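Local coordinates for protein putative transcriptional regulator (Clostridium difficile, PDB 3QI7) that is of unknown function but has a periplasmic-binding-protein-like fold and is probably a lipoprotein that binds a small ligand such as a sugar, at residues V92-Q97 with S118-D123; I114-A119 with F131-L136. All coordinates share one frame; numbering follows the deposited sequence.

Interaction 1 (V92-Q97 with S118-D123); sequences VVSTDQ and SAPMGD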
loop_
_atom_site.group_PDB
_atom_site.type_symbol
_atom_site.label_atom_id
_atom_site.label_comp_id
_atom_site.label_asym_id
_atom_site.label_seq_id
_atom_site.Cartn_x
_atom_site.Cartn_y
_atom_site.Cartn_z
ATOM N N VAL A 92 14.512 -7.136 3.736
ATOM C CA VAL A 92 13.161 -6.744 3.417
ATOM C C VAL A 92 13.088 -6.504 1.904
ATOM O O VAL A 92 13.902 -5.772 1.348
ATOM C CB VAL A 92 12.765 -5.426 4.186
ATOM C CG1 VAL A 92 11.375 -4.929 3.775
ATOM C CG2 VAL A 92 12.854 -5.634 5.717
ATOM N N VAL A 93 12.111 -7.114 1.247
ATOM C CA VAL A 93 11.877 -6.913 -0.178
ATOM C C VAL A 93 10.499 -6.264 -0.385
ATOM O O VAL A 93 9.501 -6.761 0.122
ATOM C CB VAL A 93 11.960 -8.261 -0.935
ATOM C CG1 VAL A 93 11.627 -8.051 -2.411
ATOM C CG2 VAL A 93 13.327 -8.899 -0.769
ATOM N N SER A 94 10.444 -5.140 -1.095
ATOM C CA SER A 94 9.197 -4.468 -1.379
ATOM C C SER A 94 8.960 -4.263 -2.897
ATOM O O SER A 94 9.539 -3.371 -3.493
ATOM C CB SER A 94 9.158 -3.107 -0.644
ATOM O OG SER A 94 7.856 -2.514 -0.695
ATOM N N THR A 95 8.102 -5.094 -3.497
ATOM C CA THR A 95 7.658 -4.935 -4.897
ATOM C C THR A 95 6.314 -5.653 -5.097
ATOM O O THR A 95 6.111 -6.749 -4.579
ATOM C CB THR A 95 8.707 -5.520 -5.944
ATOM O OG1 THR A 95 8.194 -5.424 -7.295
ATOM C CG2 THR A 95 9.025 -7.000 -5.663
ATOM N N ASP A 96 5.415 -5.064 -5.875
ATOM C CA ASP A 96 4.153 -5.731 -6.250
ATOM C C ASP A 96 4.361 -6.851 -7.291
ATOM O O ASP A 96 3.430 -7.596 -7.590
ATOM C CB ASP A 96 3.166 -4.712 -6.857
ATOM C CG ASP A 96 2.663 -3.685 -5.859
ATOM O OD1 ASP A 96 2.395 -4.035 -4.670
ATOM O OD2 ASP A 96 2.494 -2.516 -6.300
ATOM N N GLN A 97 5.574 -6.992 -7.820
ATOM C CA GLN A 97 5.855 -7.951 -8.863
ATOM C C GLN A 97 6.399 -9.269 -8.276
ATOM O O GLN A 97 6.946 -9.303 -7.166
ATOM C CB GLN A 97 6.836 -7.351 -9.866
ATOM C CG GLN A 97 6.337 -6.040 -10.492
ATOM C CD GLN A 97 7.230 -5.552 -11.597
ATOM O OE1 GLN A 97 7.339 -6.183 -12.662
ATOM N NE2 GLN A 97 7.901 -4.426 -11.353
ATOM N N SER A 118 8.779 -10.138 3.309
ATOM C CA SER A 118 8.126 -9.581 2.130
ATOM C C SER A 118 7.196 -8.445 2.620
ATOM O O SER A 118 6.463 -8.586 3.634
ATOM C CB SER A 118 7.381 -10.670 1.322
ATOM O OG SER A 118 6.277 -11.257 2.054
ATOM N N ALA A 119 7.224 -7.326 1.910
ATOM C CA ALA A 119 6.498 -6.153 2.328
ATOM C C ALA A 119 6.185 -5.117 1.211
ATOM O O ALA A 119 6.553 -3.958 1.297
ATOM C CB ALA A 119 7.243 -5.522 3.491
ATOM N N PRO A 120 5.449 -5.529 0.150
ATOM C CA PRO A 120 4.987 -6.872 -0.169
ATOM C C PRO A 120 5.908 -7.524 -1.180
ATOM O O PRO A 120 6.889 -6.916 -1.589
ATOM C CB PRO A 120 3.617 -6.595 -0.834
ATOM C CG PRO A 120 3.927 -5.332 -1.720
ATOM C CD PRO A 120 4.955 -4.536 -0.843
HETATM N N MSE A 121 5.633 -8.775 -1.546
HETATM C CA MSE A 121 6.183 -9.355 -2.782
HETATM C C MSE A 121 4.999 -9.860 -3.639
HETATM O O MSE A 121 3.910 -10.112 -3.116
HETATM C CB MSE A 121 7.183 -10.467 -2.474
HETATM C CG MSE A 121 8.569 -9.916 -2.062
HETATM SE SE MSE A 121 9.765 -11.281 -1.300
HETATM C CE MSE A 121 10.052 -12.427 -2.872
ATOM N N GLY A 122 5.214 -9.999 -4.944
ATOM C CA GLY A 122 4.142 -10.335 -5.860
ATOM C C GLY A 122 3.956 -11.818 -6.070
ATOM O O GLY A 122 3.052 -12.229 -6.801
ATOM N N ASP A 123 4.803 -12.628 -5.441
ATOM C CA ASP A 123 4.757 -14.085 -5.643
ATOM C C ASP A 123 3.547 -14.751 -4.990
ATOM O O ASP A 123 2.884 -14.180 -4.131
ATOM C CB ASP A 123 6.050 -14.737 -5.131
ATOM C CG ASP A 123 7.303 -13.988 -5.595
ATOM O OD1 ASP A 123 7.611 -12.923 -5.016
ATOM O OD2 ASP A 123 7.968 -14.447 -6.546
HETATM O O HOH W 1 9.163 -10.977 -6.149
#
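S118 pairs with V93 in a parallel bridge, both side chains on one face of the sheet; its own hydroxyl is taken by N135. One residue on, A119 N donates to V93 O at 2.9 Å, nearly along the C=O axis. The carbonyl of A119 accepts from the hydroxyl of S94: OG, anti to its backbone N (chi1 -169°), reaches A119 O at 2.8 Å from above the carbonyl plane. Then a cis peptide leads into P120. Its ring sets CD 3.5 Å from S94 OG and CG against D96 OD1, while P120 O accepts from T95 N at 2.9 Å, so backbone pairing carries on past the bend. M121, a selenomethionine, points its CB away, yet its CG lies 3.6 Å from V93 CG1, the two side chains crossing obliquely, both touching L104 of helix 101-110. G122 N donates to Q97 O at 2.9 Å, and G122 CA makes a CA-H...O contact with D96 O at 3.3 Å. D123 OD1 meets the same Q97 O through a water, and OD2 takes G99 N. Two adjacent loops at the C-terminal ends of neighbouring parallel strands, joined mainly through backbone bonds, belong to the Rossmann-like lobe of a periplasmic-binding-protein fold.

Interaction 2 (I114-A119 with F131-L136); sequences IITISA and FVDVNL
T116 sends its side chain across to the turn that precedes strand 134-137. Its CB sits 4.0 Å from V132 CG1, the valine methyl that also lies near T116 O. From there OG1, in the crowded position between backbone N and carbonyl carbon (chi1 51°), accepts from D133 N at 3.1 Å along an almost straight bond (170°). OG1 also has a water that donates to F131 O, and D133 OD2 as a weak, long neighbour. The exchange with the carboxylate, which crosses the threonine at about a right angle, is mutual: T116 N donates to D133 OD2 at 2.9 Å, from above the carboxylate plane. K108 forms a salt bridge to the same oxygen, which probably helps keep D133 ionised. The pair joins the first strand of a beta-alpha-beta unit, strand 115-118, helix 125-131 and strand 134-137, to the turn leading into the second; the two strands run parallel with their axes 16° apart. T116 O takes V134 N, V134 O takes S118 N, and S118 O takes L136 N. On one face I117 and V134 lie side by side, pointing the same way, and I117 packs on A314 and A318 of helix 306-324. On the other, S118 OG gives its proton to N135 OD1 at a very short 2.5 Å, in the amide plane and on a lone pair, while N135 ND2 bonds back to V132 O and to N360 O.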
loop_
_atom_site.group_PDB
_atom_site.type_symbol
_atom_site.label_atom_id
_atom_site.label_comp_id
_atom_site.label_asym_id
_atom_site.label_seq_id
_atom_site.Cartn_x
_atom_site.Cartn_y
_atom_site.Cartn_z
ATOM N N ILE A 114 19.499 -14.987 8.834
ATOM C CA ILE A 114 18.951 -13.763 8.243
ATOM C C ILE A 114 17.412 -13.804 8.255
ATOM O O ILE A 114 16.797 -14.746 7.769
ATOM C CB ILE A 114 19.488 -13.510 6.797
ATOM C CG1 ILE A 114 20.993 -13.226 6.844
ATOM C CG2 ILE A 114 18.752 -12.338 6.124
ATOM C CD1 ILE A 114 21.627 -12.700 5.509
ATOM N N ILE A 115 16.809 -12.757 8.818
ATOM C CA ILE A 115 15.361 -12.620 8.885
ATOM C C ILE A 115 14.878 -12.081 7.554
ATOM O O ILE A 115 15.297 -11.003 7.151
ATOM C CB ILE A 115 15.007 -11.637 9.982
ATOM C CG1 ILE A 115 15.442 -12.222 11.329
ATOM C CG2 ILE A 115 13.510 -11.336 9.986
ATOM C CD1 ILE A 115 15.177 -11.295 12.485
ATOM N N THR A 116 14.024 -12.824 6.861
ATOM C CA THR A 116 13.478 -12.366 5.571
ATOM C C THR A 116 12.013 -11.929 5.663
ATOM O O THR A 116 11.196 -12.588 6.305
ATOM C CB THR A 116 13.638 -13.470 4.499
ATOM O OG1 THR A 116 13.108 -14.703 4.998
ATOM C CG2 THR A 116 15.136 -13.635 4.132
ATOM N N ILE A 117 11.689 -10.803 5.027
ATOM C CA ILE A 117 10.381 -10.193 5.143
ATOM C C ILE A 117 9.937 -9.682 3.764
ATOM O O ILE A 117 10.678 -8.932 3.109
ATOM C CB ILE A 117 10.403 -8.996 6.129
ATOM C CG1 ILE A 117 11.067 -9.378 7.453
ATOM C CG2 ILE A 117 8.980 -8.413 6.337
ATOM C CD1 ILE A 117 11.028 -8.310 8.489
ATOM N N SER A 118 8.779 -10.138 3.309
ATOM C CA SER A 118 8.126 -9.581 2.130
ATOM C C SER A 118 7.196 -8.445 2.620
ATOM O O SER A 118 6.463 -8.586 3.634
ATOM C CB SER A 118 7.381 -10.670 1.322
ATOM O OG SER A 118 6.277 -11.257 2.054
ATOM N N ALA A 119 7.224 -7.326 1.910
ATOM C CA ALA A 119 6.498 -6.153 2.328
ATOM C C ALA A 119 6.185 -5.117 1.211
ATOM O O ALA A 119 6.553 -3.958 1.297
ATOM C CB ALA A 119 7.243 -5.522 3.491
ATOM N N PHE A 131 8.412 -20.063 2.337
ATOM C CA PHE A 131 9.865 -19.803 2.114
ATOM C C PHE A 131 10.414 -18.481 2.650
ATOM O O PHE A 131 11.628 -18.294 2.647
ATOM C CB PHE A 131 10.200 -19.919 0.615
ATOM C CG PHE A 131 9.956 -21.287 0.046
ATOM C CD1 PHE A 131 10.664 -22.376 0.509
ATOM C CD2 PHE A 131 9.001 -21.480 -0.952
ATOM C CE1 PHE A 131 10.428 -23.650 -0.014
ATOM C CE2 PHE A 131 8.755 -22.742 -1.478
ATOM C CZ PHE A 131 9.471 -23.829 -1.012
ATOM N N VAL A 132 9.536 -17.580 3.087
ATOM C CA VAL A 132 9.948 -16.274 3.633
ATOM C C VAL A 132 9.458 -16.175 5.072
ATOM O O VAL A 132 8.315 -16.576 5.375
ATOM C CB VAL A 132 9.384 -15.108 2.759
ATOM C CG1 VAL A 132 9.785 -13.744 3.322
ATOM C CG2 VAL A 132 9.823 -15.268 1.279
ATOM N N ASP A 133 10.290 -15.657 5.981
ATOM C CA ASP A 133 9.943 -15.685 7.424
ATOM C C ASP A 133 8.657 -14.897 7.808
ATOM O O ASP A 133 7.799 -15.430 8.498
ATOM C CB ASP A 133 11.104 -15.160 8.296
ATOM C CG ASP A 133 12.383 -15.957 8.130
ATOM O OD1 ASP A 133 12.291 -17.188 7.981
ATOM O OD2 ASP A 133 13.498 -15.345 8.163
ATOM N N VAL A 134 8.574 -13.618 7.401
ATOM C CA VAL A 134 7.435 -12.721 7.705
ATOM C C VAL A 134 6.934 -12.121 6.404
ATOM O O VAL A 134 7.726 -11.675 5.580
ATOM C CB VAL A 134 7.825 -11.590 8.682
ATOM C CG1 VAL A 134 6.607 -10.700 9.010
ATOM C CG2 VAL A 134 8.420 -12.177 9.964
ATOM N N ASN A 135 5.629 -12.196 6.203
ATOM C CA ASN A 135 4.970 -11.758 4.978
ATOM C C ASN A 135 3.820 -10.811 5.285
ATOM O O ASN A 135 2.911 -11.154 6.017
ATOM C CB ASN A 135 4.498 -12.973 4.187
ATOM C CG ASN A 135 5.654 -13.893 3.823
ATOM O OD1 ASN A 135 6.426 -13.579 2.912
ATOM N ND2 ASN A 135 5.829 -14.989 4.580
ATOM N N LEU A 136 3.911 -9.611 4.731
ATOM C CA LEU A 136 2.967 -8.546 4.945
ATOM C C LEU A 136 2.435 -8.125 3.594
ATOM O O LEU A 136 3.199 -8.011 2.627
ATOM C CB LEU A 136 3.671 -7.356 5.563
ATOM C CG LEU A 136 4.453 -7.620 6.858
ATOM C CD1 LEU A 136 5.263 -6.335 7.245
ATOM C CD2 LEU A 136 3.521 -8.057 7.959
HETATM O O HOH W 2 13.598 -16.649 2.842
HETATM O O HOH W 3 3.990 -9.986 0.858
#

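How the interactions relate
From the N terminus the chain runs out along strand 88-94, returns through helix 101-110 and runs out again along strand 115-118, parallel to the first; interaction 1 closes that excursion where 92-97 meets 118-123. Helix 125-131 then carries it to strand 134-137, and interaction 2 closes this second, shorter loop. The two loops overlap rather than nest: 92-97 lies before I114 and 131-136 after D123, so each has one end outside the other. Strand 115-118 lies between strands 88-94 and 134-137, S118 and A119 serve both contacts, and V93 N probably bonds I117 O. Interaction 1 joins the loops at the strand ends, interaction 2 the strands themselves and the turn before 134-137.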